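Local coordinates for probable acetyltransferases (Chromobacterium violaceum, PDB 3PZJ), which probably transfers an acetyl group from acetyl-CoA to an amino group, perhaps the N-terminus of a protein, as a member of the GNAT family of acetyltransferases, at the interface of chains A and B. Coordinates in Å, arbitrary orientation; residue numbers count along the deposited sequence, not the author numbering. Chains: chain A/B, Probable acetyltransferases.

Contact 1: the interface of chains A and B. Residues chain A 16-20; chain B 190-191.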
loop_
_atom_site.group_PDB
_atom_site.type_symbol
_atom_site.label_atom_id
_atom_site.label_comp_id
_atom_site.label_asym_id
_atom_site.label_seq_id
_atom_site.Cartn_x
_atom_site.Cartn_y
_atom_site.Cartn_z
ATOM N N SER A 16 -17.423 -0.673 17.726
ATOM C CA SER A 16 -18.033 0.378 16.923
ATOM C C SER A 16 -17.516 1.746 17.390
ATOM O O SER A 16 -17.250 1.918 18.575
ATOM C CB SER A 16 -19.541 0.354 17.052
ATOM O OG SER A 16 -20.101 1.055 15.959
ATOM N N THR A 17 -17.322 2.682 16.460
ATOM C CA THR A 17 -16.957 4.053 16.824
ATOM C C THR A 17 -17.841 5.092 16.117
ATOM O O THR A 17 -18.477 4.809 15.110
ATOM C CB THR A 17 -15.436 4.364 16.575
ATOM O OG1 THR A 17 -15.062 3.890 15.287
ATOM C CG2 THR A 17 -14.519 3.751 17.682
ATOM N N PRO A 18 -17.904 6.303 16.673
ATOM C CA PRO A 18 -18.751 7.273 16.027
ATOM C C PRO A 18 -18.272 7.635 14.631
ATOM O O PRO A 18 -17.136 7.381 14.272
ATOM C CB PRO A 18 -18.664 8.490 16.960
ATOM C CG PRO A 18 -17.355 8.363 17.626
ATOM C CD PRO A 18 -17.265 6.877 17.881
ATOM N N LEU A 19 -19.168 8.184 13.855
ATOM C CA LEU A 19 -18.809 8.824 12.609
ATOM C C LEU A 19 -17.752 9.910 12.834
ATOM O O LEU A 19 -17.729 10.576 13.894
ATOM C CB LEU A 19 -20.029 9.468 11.994
ATOM C CG LEU A 19 -20.744 8.677 10.904
ATOM C CD1 LEU A 19 -21.480 7.510 11.567
ATOM C CD2 LEU A 19 -21.651 9.594 10.110
ATOM N N LEU A 20 -16.894 10.082 11.829
ATOM C CA LEU A 20 -15.927 11.172 11.814
ATOM C C LEU A 20 -16.618 12.420 11.313
ATOM O O LEU A 20 -17.227 12.359 10.219
ATOM C CB LEU A 20 -14.767 10.864 10.869
ATOM C CG LEU A 20 -13.983 9.645 11.272
ATOM C CD1 LEU A 20 -12.965 9.184 10.178
ATOM C CD2 LEU A 20 -13.285 9.925 12.594
ATOM N N ARG B 190 -17.555 7.005 6.412
ATOM C CA ARG B 190 -17.387 8.087 7.394
ATOM C C ARG B 190 -16.965 7.590 8.804
ATOM O O ARG B 190 -16.985 8.421 9.764
ATOM C CB ARG B 190 -18.587 9.071 7.453
ATOM C CG ARG B 190 -18.835 9.916 6.169
ATOM C CD ARG B 190 -19.995 11.018 6.316
ATOM N NE ARG B 190 -20.076 11.775 5.055
ATOM C CZ ARG B 190 -19.273 12.798 4.719
ATOM N NH1 ARG B 190 -19.412 13.367 3.509
ATOM N NH2 ARG B 190 -18.399 13.331 5.618
ATOM N N ARG B 191 -16.536 6.301 8.913
ATOM C CA ARG B 191 -15.963 5.739 10.181
ATOM C C ARG B 191 -14.469 5.374 10.056
ATOM O O ARG B 191 -13.993 5.048 8.969
ATOM C CB ARG B 191 -16.669 4.510 10.633
ATOM C CG ARG B 191 -18.086 4.806 11.135
ATOM C CD ARG B 191 -18.608 3.589 11.890
ATOM N NE ARG B 191 -19.814 3.996 12.592
ATOM C CZ ARG B 191 -20.993 4.113 12.008
ATOM N NH1 ARG B 191 -21.154 3.790 10.729
ATOM N NH2 ARG B 191 -22.026 4.528 12.726
#

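Contact 2: the interface of chains A and B. Residues chain A 154-155, 179, 199-202; chain B 183-185.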
loop_
_atom_site.group_PDB
_atom_site.type_symbol
_atom_site.label_atom_id
_atom_site.label_comp_id
_atom_site.label_asym_id
_atom_site.label_seq_id
_atom_site.Cartn_x
_atom_site.Cartn_y
_atom_site.Cartn_z
ATOM N N ARG A 154 -4.874 11.973 7.680
ATOM C CA ARG A 154 -5.090 11.323 9.001
ATOM C C ARG A 154 -3.933 10.433 9.447
ATOM O O ARG A 154 -3.766 10.188 10.621
ATOM C CB ARG A 154 -6.351 10.434 8.936
ATOM C CG ARG A 154 -7.601 11.190 8.727
ATOM C CD ARG A 154 -8.818 10.305 8.729
ATOM N NE ARG A 154 -9.088 9.867 10.039
ATOM C CZ ARG A 154 -9.221 8.617 10.443
ATOM N NH1 ARG A 154 -9.014 7.607 9.648
ATOM N NH2 ARG A 154 -9.486 8.397 11.736
ATOM N N ARG A 155 -3.132 9.969 8.509
ATOM C CA ARG A 155 -2.097 8.996 8.758
ATOM C C ARG A 155 -0.906 9.321 7.811
ATOM O O ARG A 155 -1.122 9.431 6.591
ATOM C CB ARG A 155 -2.657 7.609 8.386
ATOM C CG ARG A 155 -1.632 6.462 8.449
ATOM C CD ARG A 155 -2.144 5.187 7.785
ATOM N NE ARG A 155 -1.123 4.163 7.689
ATOM C CZ ARG A 155 -0.537 3.531 8.746
ATOM N NH1 ARG A 155 -0.933 3.691 9.993
ATOM N NH2 ARG A 155 0.463 2.724 8.531
ATOM N N GLU A 179 4.747 0.141 13.817
ATOM C CA GLU A 179 3.540 -0.643 13.722
ATOM C C GLU A 179 3.804 -2.146 13.467
ATOM O O GLU A 179 3.080 -3.000 13.965
ATOM C CB GLU A 179 2.610 -0.096 12.620
ATOM C CG GLU A 179 1.944 1.196 13.031
ATOM C CD GLU A 179 1.010 1.738 12.002
ATOM O OE1 GLU A 179 1.209 1.517 10.789
ATOM O OE2 GLU A 179 0.130 2.513 12.415
ATOM N N SER A 199 4.181 5.001 11.655
ATOM C CA SER A 199 3.173 5.983 11.339
ATOM C C SER A 199 3.012 7.048 12.370
ATOM O O SER A 199 3.349 6.861 13.543
ATOM C CB SER A 199 1.803 5.328 11.096
ATOM O OG SER A 199 1.206 4.956 12.325
HETATM N N MSE A 200 2.475 8.178 11.914
HETATM C CA MSE A 200 2.112 9.306 12.759
HETATM C C MSE A 200 0.690 9.743 12.407
HETATM O O MSE A 200 0.405 10.120 11.270
HETATM C CB MSE A 200 3.088 10.465 12.560
HETATM C CG MSE A 200 2.438 11.839 12.603
HETATM SE SE MSE A 200 3.429 13.107 13.705
HETATM C CE MSE A 200 3.525 12.066 15.351
ATOM N N LEU A 201 -0.195 9.680 13.394
ATOM C CA LEU A 201 -1.584 9.931 13.219
ATOM C C LEU A 201 -1.852 11.394 13.458
ATOM O O LEU A 201 -1.075 12.089 14.150
ATOM C CB LEU A 201 -2.373 9.124 14.217
ATOM C CG LEU A 201 -2.246 7.609 14.226
ATOM C CD1 LEU A 201 -3.348 6.995 15.059
ATOM C CD2 LEU A 201 -2.345 7.068 12.763
ATOM N N ASP A 202 -2.985 11.864 12.948
ATOM C CA ASP A 202 -3.340 13.250 13.107
ATOM C C ASP A 202 -3.420 13.640 14.590
ATOM O O ASP A 202 -3.017 14.726 14.959
ATOM C CB ASP A 202 -4.603 13.653 12.318
ATOM C CG ASP A 202 -5.845 12.804 12.566
ATOM O OD1 ASP A 202 -5.802 11.832 13.306
ATOM O OD2 ASP A 202 -6.912 13.139 11.955
ATOM N N ARG B 183 -2.828 1.818 11.655
ATOM C CA ARG B 183 -3.762 2.670 12.360
ATOM C C ARG B 183 -4.338 3.782 11.525
ATOM O O ARG B 183 -3.629 4.458 10.789
ATOM C CB ARG B 183 -3.115 3.208 13.630
ATOM C CG ARG B 183 -2.458 2.189 14.521
ATOM C CD ARG B 183 -1.582 2.920 15.536
ATOM N NE ARG B 183 -0.553 3.819 14.995
ATOM C CZ ARG B 183 -0.070 4.905 15.640
ATOM N NH1 ARG B 183 -0.468 5.252 16.877
ATOM N NH2 ARG B 183 0.837 5.641 15.072
ATOM N N GLN B 184 -5.658 3.992 11.592
ATOM C CA GLN B 184 -6.241 5.054 10.730
ATOM C C GLN B 184 -5.862 4.928 9.259
ATOM O O GLN B 184 -5.598 5.913 8.589
ATOM C CB GLN B 184 -5.903 6.502 11.248
ATOM C CG GLN B 184 -6.400 6.750 12.677
ATOM C CD GLN B 184 -6.347 8.124 13.228
ATOM O OE1 GLN B 184 -6.775 8.325 14.371
ATOM N NE2 GLN B 184 -5.867 9.114 12.462
ATOM N N ALA B 185 -5.870 3.701 8.756
ATOM C CA ALA B 185 -5.504 3.433 7.397
ATOM C C ALA B 185 -6.528 3.943 6.389
ATOM O O ALA B 185 -6.166 4.334 5.285
ATOM C CB ALA B 185 -5.318 1.932 7.213
HETATM O O HOH W 1 -7.700 7.296 7.221
HETATM O O HOH W 2 -5.541 10.413 15.924
#

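Contact 1: the interface of chains A and B
Hydrogen bonds tie A:Thr17 and A:Leu20, from the N-terminal arm of one subunit, to B:Arg191 and B:Arg190 of the other, and show how an extended arm can be held through its backbone. B:Arg191 offers the N-H of its guanidinium NE to the carbonyl O of A:Thr17 at 3.0 Å. That oxygen lies in the guanidinium plane, at its edge, and is met nearly along the C=O axis, although the bond bends to 145° at the hydrogen. The B:Arg191 chain stays straight (chi3 168°), which carries the guanidinium alongside the arm as far as A:Thr17. Further along, the amide N of A:Leu20 gives an almost straight bond (178°) to the carbonyl O of B:Arg190, 2.7 Å away. Beside this bond, A:Leu20 CB makes a van der Waals contact with the same B:Arg190 carbonyl O at 3.5 Å.

Between these bonds A:Leu19 makes van der Waals contacts. It lays one methyl, CD1, over a face of the B:Arg191 guanidinium, off toward the rim, 3.5 Å from CZ. The other methyl of A:Leu19, CD2, turns to B:Arg190, 4.1 Å from its CB.

On the A side everything belongs to a loop that precedes the first strand, 34-35; on the B side the contact lies at the start of strand 191-201, with B:Arg190 in the short turn after strand 185-188.

Contact 2: the interface of chains A and B
B:Arg183 and B:Gln184 reach chain A at two polar centres, with A:Leu201 between them. At the first, A:Glu179 OE2 accepts the backbone N-H of B:Arg183 from above the carboxylate plane and the NE of the same residue on its anti lone pair. B:Arg183 NE and A:Glu179 OE2 are 3.0 Å apart and form a salt bridge, with carboxylate and guanidinium nearly perpendicular (87°). The bend of the arginine at chi3 (-56°) swings its guanidinium back over A:Leu201, whose CG sits above the centre of one face, 3.7 Å from CZ, while NH2 bonds A:Ser199 OG at 2.9 Å. A:Arg155 NH1 bonds the carbonyl O of B:Arg183, also at 2.9 Å. At the second centre, B:Gln184 NE2 sends a nearly straight bond of 2.8 Å to A:Asp202 OD1. Its amide stacks on the A:Arg154 guanidinium, the planes 13° apart, and its apolar stem leans on A:Leu201.

A:Arg155 and A:Ser199 also hold the A:Glu179 carboxylate in place. A:Arg155 grips it end-on, NH2 to OE1 at 2.7 Å and NH1 to OE2, both on syn lone pairs. A:Ser199 OG donates to OE2, which takes at least four hydrogen bonds, an environment likely to keep the carboxylate ionised. Waters bridge A:Asp202 OD1 to B:Gln184 OE1, and A:Arg154 NH1 to B:Gln184 O.

The site docks the turn before strand 185-188 onto the neighbouring subunit's sheet and may support a two-fold dimer.

The C-alpha centres of contact 1 and contact 2 lie about 16 Å apart, and they share no residue. On chain B they meet strand 185-188: contact 2 takes the turn leading into it and its first residue, contact 1 the turn leading out and the start of strand 191-201. The far end of that strand, on chain A, serves contact 2, so each subunit uses one strand in both patches. Contact 1 adds a wrapping arm, contact 2 a salt bridge, hydrogen bonds and leucine packing. Repeated by the two-fold axis, both belong to one interface, consistent with a dimer, though the structure alone does not prove it.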